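Local coordinates for protein acyl-CoA dehydrogenase (Slackia heliotrinireducens, PDB 4RM7) that belongs to the acyl-CoA dehydrogenase family, with a helical N-terminal domain, a beta-sheet middle domain and a helical C-terminal domain, at residues Tyr68-Phe71 and Ala72-Leu75; Phe90-Asp93 and Leu94-Gln98. All coordinates share one frame; numbering follows the deposited sequence.

Contact 1. Residues Tyr68-Phe71 and Ala72-Leu75; sequences YDLF and AQVL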
loop_
_atom_site.group_PDB
_atom_site.type_symbol
_atom_site.label_atom_id
_atom_site.label_comp_id
_atom_site.label_asym_id
_atom_site.label_seq_id
_atom_site.Cartn_x
_atom_site.Cartn_y
_atom_site.Cartn_z
ATOM N N TYR A 68 33.827 -14.836 10.155
ATOM C CA TYR A 68 33.511 -15.282 8.812
ATOM C C TYR A 68 33.449 -14.079 7.850
ATOM O O TYR A 68 33.466 -12.916 8.274
ATOM C CB TYR A 68 32.198 -16.056 8.813
ATOM C CG TYR A 68 32.298 -17.344 9.592
ATOM C CD1 TYR A 68 32.678 -18.527 8.964
ATOM C CD2 TYR A 68 32.046 -17.380 10.964
ATOM C CE1 TYR A 68 32.790 -19.707 9.674
ATOM C CE2 TYR A 68 32.156 -18.563 11.680
ATOM C CZ TYR A 68 32.533 -19.718 11.026
ATOM O OH TYR A 68 32.650 -20.897 11.715
ATOM N N ASP A 69 33.408 -14.360 6.554
ATOM C CA ASP A 69 33.244 -13.313 5.559
ATOM C C ASP A 69 31.765 -13.247 5.166
ATOM O O ASP A 69 31.306 -14.000 4.290
ATOM C CB ASP A 69 34.122 -13.577 4.336
ATOM C CG ASP A 69 35.621 -13.522 4.651
ATOM O OD1 ASP A 69 36.032 -12.757 5.561
ATOM O OD2 ASP A 69 36.398 -14.242 3.975
ATOM N N LEU A 70 31.029 -12.348 5.819
ATOM C CA LEU A 70 29.564 -12.322 5.731
ATOM C C LEU A 70 29.010 -12.004 4.326
ATOM O O LEU A 70 28.060 -12.643 3.881
ATOM C CB LEU A 70 28.998 -11.319 6.741
ATOM C CG LEU A 70 27.488 -11.403 6.956
ATOM C CD1 LEU A 70 27.065 -12.781 7.382
ATOM C CD2 LEU A 70 27.067 -10.441 8.002
ATOM N N PHE A 71 29.591 -11.025 3.638
ATOM C CA PHE A 71 29.166 -10.719 2.280
ATOM C C PHE A 71 29.310 -11.957 1.402
ATOM O O PHE A 71 28.414 -12.267 0.619
ATOM C CB PHE A 71 29.968 -9.561 1.693
ATOM C CG PHE A 71 29.519 -9.149 0.320
ATOM C CD1 PHE A 71 28.179 -8.876 0.065
ATOM C CD2 PHE A 71 30.426 -9.026 -0.723
ATOM C CE1 PHE A 71 27.746 -8.487 -1.218
ATOM C CE2 PHE A 71 30.004 -8.643 -2.019
ATOM C CZ PHE A 71 28.665 -8.368 -2.259
ATOM N N ALA A 72 30.422 -12.677 1.552
ATOM C CA ALA A 72 30.626 -13.912 0.792
ATOM C C ALA A 72 29.543 -14.943 1.095
ATOM O O ALA A 72 28.981 -15.557 0.183
ATOM C CB ALA A 72 32.001 -14.499 1.078
ATOM N N GLN A 73 29.266 -15.131 2.381
ATOM C CA GLN A 73 28.212 -16.030 2.815
ATOM C C GLN A 73 26.861 -15.657 2.200
ATOM O O GLN A 73 26.091 -16.525 1.788
ATOM C CB GLN A 73 28.118 -16.021 4.335
ATOM C CG GLN A 73 29.197 -16.831 5.022
ATOM C CD GLN A 73 29.141 -16.670 6.536
ATOM O OE1 GLN A 73 28.777 -15.597 7.045
ATOM N NE2 GLN A 73 29.489 -17.734 7.264
ATOM N N VAL A 74 26.593 -14.359 2.141
ATOM C CA VAL A 74 25.381 -13.832 1.553
ATOM C C VAL A 74 25.274 -14.141 0.061
ATOM O O VAL A 74 24.212 -14.540 -0.435
ATOM C CB VAL A 74 25.308 -12.323 1.789
ATOM C CG1 VAL A 74 24.386 -11.641 0.788
ATOM C CG2 VAL A 74 24.862 -12.068 3.200
ATOM N N LEU A 75 26.375 -13.981 -0.658
ATOM C CA LEU A 75 26.376 -14.325 -2.073
ATOM C C LEU A 75 26.106 -15.823 -2.252
ATOM O O LEU A 75 25.375 -16.215 -3.165
ATOM C CB LEU A 75 27.698 -13.931 -2.736
ATOM C CG LEU A 75 28.034 -12.438 -2.776
ATOM C CD1 LEU A 75 29.435 -12.229 -3.360
ATOM C CD2 LEU A 75 26.981 -11.639 -3.565
#
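F71 and L75, one helical turn apart, make the apolar part of this contact. L75 lays CD1 over one face of the F71 ring, 4.2 Å from the ring centroid and 24° off its normal, which meets the criteria for a CH-pi contact. CG of F71 lies anti to the backbone N (chi1 -177°), and this carries the ring along the helix toward L75. The same ring meets Y303 edge-to-face and R307 as a cation-pi partner, both on helix 282-311.

The amide plane of Q73 runs nearly parallel to the Y68 ring, 12° apart, and NE2 of Q73 comes within 3.5 Å of CB of Y68. This is packing; the polar ends have other partners, V59 O for Q73 NE2 and E101 for Y68 OH. On its other branch, OE1 of Q73 lies 3.3 Å from CD1 of L70.

Backbone hydrogen bonds join Q73 N to D69 O (3.0 Å), V74 N to L70 O (2.9 Å) and L75 N to F71 O (3.0 Å). D69 occupies the N-cap position, but its carboxylate turns to R63 and the backbone N of G58. The amides of L70 and F71 are instead bound by the carboxylate of D310, so a residue distant in sequence serves the first turn of helix 70-84, in the N-terminal helical domain of the acyl-CoA dehydrogenase fold.

Contact 2. Residues Phe90-Asp93 and Leu94-Gln98; sequences FQND and LLQLQ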
loop_
_atom_site.group_PDB
_atom_site.type_symbol
_atom_site.label_atom_id
_atom_site.label_comp_id
_atom_site.label_asym_id
_atom_site.label_seq_id
_atom_site.Cartn_x
_atom_site.Cartn_y
_atom_site.Cartn_z
ATOM N N PHE A 90 21.424 -24.779 4.329
ATOM C CA PHE A 90 22.783 -24.274 4.454
ATOM C C PHE A 90 22.903 -23.109 5.407
ATOM O O PHE A 90 23.779 -23.130 6.272
ATOM C CB PHE A 90 23.331 -23.888 3.082
ATOM C CG PHE A 90 23.349 -25.027 2.127
ATOM C CD1 PHE A 90 23.988 -26.211 2.466
ATOM C CD2 PHE A 90 22.671 -24.953 0.922
ATOM C CE1 PHE A 90 23.990 -27.300 1.593
ATOM C CE2 PHE A 90 22.667 -26.030 0.044
ATOM C CZ PHE A 90 23.324 -27.210 0.385
ATOM N N GLN A 91 22.037 -22.102 5.271
ATOM C CA GLN A 91 22.151 -20.924 6.140
ATOM C C GLN A 91 21.944 -21.313 7.612
ATOM O O GLN A 91 22.623 -20.784 8.490
ATOM C CB GLN A 91 21.187 -19.790 5.721
ATOM C CG GLN A 91 19.702 -20.103 5.604
ATOM C CD GLN A 91 19.328 -20.639 4.226
ATOM O OE1 GLN A 91 20.150 -21.258 3.552
ATOM N NE2 GLN A 91 18.079 -20.414 3.811
ATOM N N ASN A 92 21.043 -22.256 7.890
ATOM C CA ASN A 92 20.821 -22.683 9.270
ATOM C C ASN A 92 22.047 -23.410 9.841
ATOM O O ASN A 92 22.368 -23.245 11.012
ATOM C CB ASN A 92 19.570 -23.560 9.385
ATOM C CG ASN A 92 19.309 -24.028 10.815
ATOM O OD1 ASN A 92 19.527 -25.193 11.149
ATOM N ND2 ASN A 92 18.857 -23.120 11.665
ATOM N N ASP A 93 22.747 -24.189 9.023
ATOM C CA ASP A 93 24.018 -24.782 9.468
ATOM C C ASP A 93 25.089 -23.729 9.759
ATOM O O ASP A 93 25.786 -23.819 10.768
ATOM C CB ASP A 93 24.578 -25.758 8.441
ATOM C CG ASP A 93 23.671 -26.930 8.198
ATOM O OD1 ASP A 93 22.862 -27.271 9.090
ATOM O OD2 ASP A 93 23.770 -27.509 7.098
ATOM N N LEU A 94 25.219 -22.736 8.884
ATOM C CA LEU A 94 26.259 -21.726 9.065
ATOM C C LEU A 94 26.079 -20.997 10.385
ATOM O O LEU A 94 27.045 -20.722 11.077
ATOM C CB LEU A 94 26.275 -20.712 7.917
ATOM C CG LEU A 94 26.631 -21.270 6.536
ATOM C CD1 LEU A 94 26.836 -20.147 5.539
ATOM C CD2 LEU A 94 27.847 -22.172 6.609
ATOM N N LEU A 95 24.838 -20.702 10.742
ATOM C CA LEU A 95 24.586 -19.959 11.962
ATOM C C LEU A 95 24.832 -20.839 13.188
ATOM O O LEU A 95 25.368 -20.386 14.204
ATOM C CB LEU A 95 23.160 -19.418 11.968
ATOM C CG LEU A 95 22.766 -18.682 13.249
ATOM C CD1 LEU A 95 23.499 -17.348 13.352
ATOM C CD2 LEU A 95 21.268 -18.487 13.330
ATOM N N GLN A 96 24.436 -22.103 13.081
ATOM C CA GLN A 96 24.544 -23.045 14.187
ATOM C C GLN A 96 25.995 -23.332 14.484
ATOM O O GLN A 96 26.375 -23.556 15.629
ATOM C CB GLN A 96 23.817 -24.348 13.873
ATOM C CG GLN A 96 22.333 -24.304 14.140
ATOM C CD GLN A 96 21.716 -25.685 14.094
ATOM O OE1 GLN A 96 20.563 -25.883 14.495
ATOM N NE2 GLN A 96 22.487 -26.657 13.596
ATOM N N LEU A 97 26.791 -23.328 13.427
ATOM C CA LEU A 97 28.217 -23.540 13.526
ATOM C C LEU A 97 28.847 -22.386 14.266
ATOM O O LEU A 97 29.627 -22.566 15.199
ATOM C CB LEU A 97 28.836 -23.663 12.139
ATOM C CG LEU A 97 30.291 -24.118 12.182
ATOM C CD1 LEU A 97 30.405 -25.389 13.018
ATOM C CD2 LEU A 97 30.840 -24.329 10.781
ATOM N N GLN A 98 28.487 -21.192 13.831
ATOM C CA GLN A 98 29.021 -19.967 14.396
ATOM C C GLN A 98 28.679 -19.841 15.877
ATOM O O GLN A 98 29.552 -19.560 16.700
ATOM C CB GLN A 98 28.487 -18.777 13.621
ATOM C CG GLN A 98 29.195 -17.490 13.919
ATOM C CD GLN A 98 28.885 -16.434 12.891
ATOM O OE1 GLN A 98 28.464 -16.747 11.772
ATOM N NE2 GLN A 98 29.067 -15.172 13.266
#
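The first turns of helix 90-103, part of the N-terminal helical domain of the acyl-CoA dehydrogenase fold, are joined by four successive i to i+4 hydrogen bonds between F90-D93 and L94-Q98. L94 N binds F90 O at 3.0 Å and L97 N binds D93 O at 2.9 Å, both donors lying close to the line of the C=O bond. The two middle bonds are more oblique: L95 N reaches Q91 O at 3.2 Å, and Q96 N reaches N92 O at 3.1 Å with the donor tilted 29° from the carbonyl plane.

Side chains of the second segment rest on carbonyl oxygens one turn back. L94 has CG anti to its carbonyl carbon (chi1 -64°), which brings that atom back to 3.4 Å from F90 O. The leucine also packs on Y116 of helix 106-119, while the F90 ring stacks with F49. The side chain of Q91 touches F248 and A252 of helix 234-270, so this flank of the helix meets the C-terminal domain.

Q96 runs extended beyond CG, and its amide is engaged outside this helix, where OE1 accepts a hydrogen bond from L126 N in strand 124-127. The aliphatic part of the chain lies beside the preceding turn, with CG of Q96 3.3 Å from N92 O.

Both contacts are local, largely buried, and share i to i+4 backbone bonding in successive helices of the N-terminal domain, their centres about 12 Å apart; N92 and D93 in contact 2 are partly exposed. Contact 1 takes in Y68 and D69 before the helix and includes an aromatic CH-pi contact; contact 2 is helical throughout, with no ring contact across its segments. Both pack on helix 234-270, where F248 touches L70, Q73 and Q91, while helices 10-26 and 282-311 go with contact 1 and helix 106-119 and strand 124-127 with contact 2. The two meet directly through packing, with Y68 CD2 3.7 Å from Q98 OE1 and Q73 NE2 4.0 Å from L94 CD1.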